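Local structure of PTS system, IIA component (Enterococcus faecalis, 3BED) at residues A35-T40 / A53-E58; G47-L52 / A79-G84. The protein probably acts as the IIA phosphotransfer component of a mannose/sorbose-type sugar phosphotransferase system, working as a two-chain assembly. All blocks are in the same frame, centred on the assembly; numbering follows the deposited sequence.

Contact 1. Residues A35-T40 / A53-E58; sequences AIVSMT and AAILKE
Ile55 reaches from helix 44-59 onto the start of strand 35-39, and its closest contacts are made by its two methyl ends, CG2 and CD1. Ile55 CG2 lies 3.8 Å from Ala35 CB, while Ile55 CD1 is 3.9 Å from the same Ala35 CB. The nearly extended second torsion of Ile55 (chi2 164°) carries CD1 further along the strand, where Ile55 CD1 meets Val37 CG2 at 3.7 Å. Ile55 CD1 also packs against Ile36 O at 3.7 Å, a van der Waals contact with a backbone carbonyl. The segment axes run nearly antiparallel, at 161°, and approach to 9.6 Å. This is the first half of a beta-alpha-beta crossover: the chain leaves strand 35-39, returns along helix 44-59 and enters parallel strand 64-68, with strand 7-13 lying between the two strands. Because strand residues alternate, Ala35 and Val37 serve the helix-covered face, whereas Ile36 points away and packs on Leu10. Val37 has CG1 anti to its backbone N (chi1 178°), which puts CG2 on the N side, the side nearer Ala35, where Ile55 CD1 arrives at a slant. Ile55 also touches Ile9 and Val37 touches Met11, both on strand 7-13.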
# COMPACT_ATOMS: atom_id res chain seq x y z
N ALA A 35 -9.10 6.23 -11.97
CA ALA A 35 -8.03 6.87 -12.75
C ALA A 35 -6.75 6.76 -11.93
O ALA A 35 -6.81 6.51 -10.73
CB ALA A 35 -8.38 8.32 -13.02
N ILE A 36 -5.62 6.89 -12.61
CA ILE A 36 -4.32 6.73 -11.93
C ILE A 36 -3.44 7.89 -12.28
O ILE A 36 -3.40 8.31 -13.45
CB ILE A 36 -3.60 5.43 -12.44
CG1 ILE A 36 -4.43 4.16 -12.14
CG2 ILE A 36 -2.21 5.34 -11.89
CD1 ILE A 36 -4.67 3.90 -10.61
N VAL A 37 -2.72 8.42 -11.29
CA VAL A 37 -1.54 9.29 -11.55
C VAL A 37 -0.30 8.60 -11.01
O VAL A 37 -0.21 8.29 -9.80
CB VAL A 37 -1.65 10.66 -10.88
CG1 VAL A 37 -0.36 11.51 -11.13
CG2 VAL A 37 -2.92 11.38 -11.35
N SER A 38 0.62 8.35 -11.93
CA SER A 38 1.91 7.73 -11.66
C SER A 38 2.97 8.80 -11.84
O SER A 38 3.27 9.23 -12.99
CB SER A 38 2.15 6.62 -12.69
OG SER A 38 1.24 5.55 -12.45
N MSE A 39 3.49 9.33 -10.73
CA MSE A 39 4.49 10.39 -10.84
C MSE A 39 5.86 9.77 -11.06
O MSE A 39 6.41 9.12 -10.18
CB MSE A 39 4.54 11.27 -9.57
CG MSE A 39 5.59 12.38 -9.73
SE MSE A 39 5.78 13.43 -8.10
CE MSE A 39 6.72 12.15 -7.12
N THR A 40 6.42 9.97 -12.22
CA THR A 40 7.73 9.38 -12.48
C THR A 40 8.84 10.28 -11.96
O THR A 40 8.59 11.41 -11.49
CB THR A 40 7.95 9.21 -13.98
OG1 THR A 40 8.07 10.50 -14.57
CG2 THR A 40 6.77 8.45 -14.59
N ALA A 53 -4.66 17.29 -13.39
CA ALA A 53 -5.59 18.30 -13.96
C ALA A 53 -6.34 17.69 -15.16
O ALA A 53 -7.54 17.93 -15.32
CB ALA A 53 -4.85 19.54 -14.42
N ALA A 54 -5.63 16.88 -15.97
CA ALA A 54 -6.26 16.27 -17.15
C ALA A 54 -7.43 15.38 -16.75
O ALA A 54 -8.48 15.37 -17.42
CB ALA A 54 -5.25 15.51 -17.94
N ILE A 55 -7.26 14.63 -15.66
CA ILE A 55 -8.30 13.75 -15.15
C ILE A 55 -9.45 14.56 -14.55
O ILE A 55 -10.63 14.32 -14.85
CB ILE A 55 -7.70 12.84 -14.08
CG1 ILE A 55 -6.69 11.88 -14.73
CG2 ILE A 55 -8.81 12.08 -13.35
CD1 ILE A 55 -5.77 11.20 -13.72
N LEU A 56 -9.12 15.54 -13.72
CA LEU A 56 -10.18 16.31 -13.02
C LEU A 56 -10.97 17.19 -14.00
O LEU A 56 -12.19 17.38 -13.82
CB LEU A 56 -9.59 17.18 -11.92
CG LEU A 56 -8.95 16.45 -10.72
CD1 LEU A 56 -8.42 17.47 -9.73
CD2 LEU A 56 -9.89 15.50 -10.00
N LYS A 57 -10.28 17.72 -15.00
CA LYS A 57 -10.94 18.57 -16.01
C LYS A 57 -11.91 17.76 -16.84
O LYS A 57 -12.99 18.25 -17.20
CB LYS A 57 -9.93 19.24 -16.92
CG LYS A 57 -9.17 20.36 -16.28
CD LYS A 57 -8.13 20.95 -17.25
CE LYS A 57 -7.23 21.99 -16.56
NZ LYS A 57 -6.06 22.36 -17.45
N GLU A 58 -11.51 16.53 -17.15
CA GLU A 58 -12.33 15.63 -17.95
C GLU A 58 -13.64 15.32 -17.21
O GLU A 58 -14.71 15.22 -17.84
CB GLU A 58 -11.56 14.35 -18.28
CG GLU A 58 -12.41 13.20 -18.86
CD GLU A 58 -12.85 13.43 -20.30
OE1 GLU A 58 -12.36 14.39 -20.95
OE2 GLU A 58 -13.69 12.65 -20.78

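Contact 2. Residues G47-L52 / A79-G84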
# COMPACT_ATOMS: atom_id res chain seq x y z
N GLY A 47 4.51 18.58 -13.88
CA GLY A 47 4.04 17.41 -14.65
C GLY A 47 3.00 16.62 -13.88
O GLY A 47 2.07 16.06 -14.47
N THR A 48 3.16 16.56 -12.55
CA THR A 48 2.21 15.88 -11.70
C THR A 48 0.90 16.66 -11.67
O THR A 48 -0.18 16.07 -11.79
CB THR A 48 2.80 15.72 -10.27
OG1 THR A 48 4.04 15.01 -10.36
CG2 THR A 48 1.88 14.90 -9.44
N GLN A 49 0.99 17.98 -11.49
CA GLN A 49 -0.20 18.83 -11.54
C GLN A 49 -0.95 18.66 -12.84
O GLN A 49 -2.18 18.61 -12.85
CB GLN A 49 0.21 20.30 -11.41
CG GLN A 49 0.61 20.73 -10.00
CD GLN A 49 1.05 22.21 -9.95
OE1 GLN A 49 1.65 22.73 -10.87
NE2 GLN A 49 0.77 22.88 -8.84
N ALA A 50 -0.22 18.58 -13.94
CA ALA A 50 -0.86 18.49 -15.24
C ALA A 50 -1.57 17.14 -15.39
O ALA A 50 -2.67 17.06 -15.95
CB ALA A 50 0.15 18.70 -16.38
N LYS A 51 -0.96 16.07 -14.88
CA LYS A 51 -1.58 14.74 -14.99
C LYS A 51 -2.88 14.69 -14.20
O LYS A 51 -3.89 14.18 -14.70
CB LYS A 51 -0.63 13.65 -14.50
CG LYS A 51 0.49 13.36 -15.49
CD LYS A 51 1.39 12.27 -14.92
CE LYS A 51 2.45 11.85 -15.92
NZ LYS A 51 3.28 10.65 -15.46
N LEU A 52 -2.87 15.21 -12.97
CA LEU A 52 -4.12 15.21 -12.22
C LEU A 52 -5.14 16.16 -12.89
O LEU A 52 -6.34 15.86 -12.94
CB LEU A 52 -3.91 15.65 -10.78
CG LEU A 52 -5.13 15.66 -9.88
CD1 LEU A 52 -5.81 14.29 -9.84
CD2 LEU A 52 -4.79 16.15 -8.48
N ALA A 79 -2.78 16.68 -5.09
CA ALA A 79 -4.19 16.35 -4.85
C ALA A 79 -4.78 17.39 -3.90
O ALA A 79 -5.85 17.95 -4.17
CB ALA A 79 -4.34 14.92 -4.27
N MSE A 80 -4.08 17.67 -2.79
CA MSE A 80 -4.53 18.67 -1.83
C MSE A 80 -4.75 20.04 -2.49
O MSE A 80 -5.74 20.73 -2.20
CB MSE A 80 -3.50 18.82 -0.71
CG MSE A 80 -3.99 19.72 0.39
SE MSE A 80 -2.66 19.89 1.78
CE MSE A 80 -1.10 20.45 0.68
N MSE A 81 -3.82 20.43 -3.37
CA MSE A 81 -3.90 21.75 -4.02
C MSE A 81 -5.15 21.80 -4.93
O MSE A 81 -5.81 22.84 -5.08
CB MSE A 81 -2.65 22.04 -4.86
CG MSE A 81 -1.41 22.40 -4.01
SE MSE A 81 0.10 22.83 -5.17
CE MSE A 81 1.17 21.28 -4.75
N ALA A 82 -5.49 20.68 -5.54
CA ALA A 82 -6.66 20.61 -6.43
C ALA A 82 -7.97 20.81 -5.66
O ALA A 82 -8.98 21.30 -6.22
CB ALA A 82 -6.63 19.28 -7.21
N MSE A 83 -7.98 20.49 -4.37
CA MSE A 83 -9.19 20.74 -3.60
C MSE A 83 -9.64 22.21 -3.56
O MSE A 83 -10.84 22.48 -3.31
CB MSE A 83 -9.06 20.18 -2.19
CG MSE A 83 -8.94 18.66 -2.12
SE MSE A 83 -8.60 18.12 -0.26
CE MSE A 83 -10.35 18.25 0.40
N GLY A 84 -8.73 23.15 -3.82
CA GLY A 84 -9.11 24.58 -3.82
C GLY A 84 -9.92 24.98 -5.04
O GLY A 84 -10.56 26.06 -5.05
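Leu52 meets Ala79 and Ala82 through one methyl, CD2. Leu52 CD2 lies 3.7 Å from Ala79 CA and 3.8 Å from Ala82 CB, and so sits against two small residues about one helical turn apart. Ala79 CB is less close, at 4.4 Å from Leu52 CD2, so the methyl sits closer to the CA of Ala79 than to its CB. One turn earlier, Gln49 approaches selenomethionine Met81: Gln49 NE2 stands 3.7 Å from Met81 SE, with the two side chains crossing at about a right angle. The geometry supports packing here, with no hydrogen bond between the segments. Gln49 gets there by staying extended beyond CG (chi2 178°), while Met81 bends at its last torsion (chi3 -111°). That bend should be read with care, since Met81 is exposed and also touches a crystal neighbour. In the next shell, Val78, next to Ala79 in the chain, is touched by Thr48, Gln49 and Leu52. Met80 and Met83 pack on Leu131 and Ile129 of the second subunit. Beneath, Leu52 rests on Ile9 and Met11, Ala79 on Met11 and Val91, and Ala82 on Leu89. Helices 44-59 and 74-82 thus lie side by side on the sheet, the former touching strands 7-13 and 35-39, the latter strands 7-13 and 89-93.

Contacts 1 and 2 share helix 44-59 and have centres about 8 Å apart; their segments alternate along the chain. Different flanks of the same turns of this helix face strand 35-39 and helix 74-82. The joins between the contacts are direct: Leu56 CD1 lies 3.6 Å from Ala82 CB, and Val37 CG1 lies 4.0 Å from Lys51 CB. A polar link is a probable hydrogen bond between Lys51 NZ and Ser38 O, at 2.9 Å; Lys51 also forms a salt bridge with Asp43 in the loop ahead of the helix. Met39, at the end of strand 35-39, joins contact 1 to strand 7-13 through His13 and to helix 74-82 through Thr74.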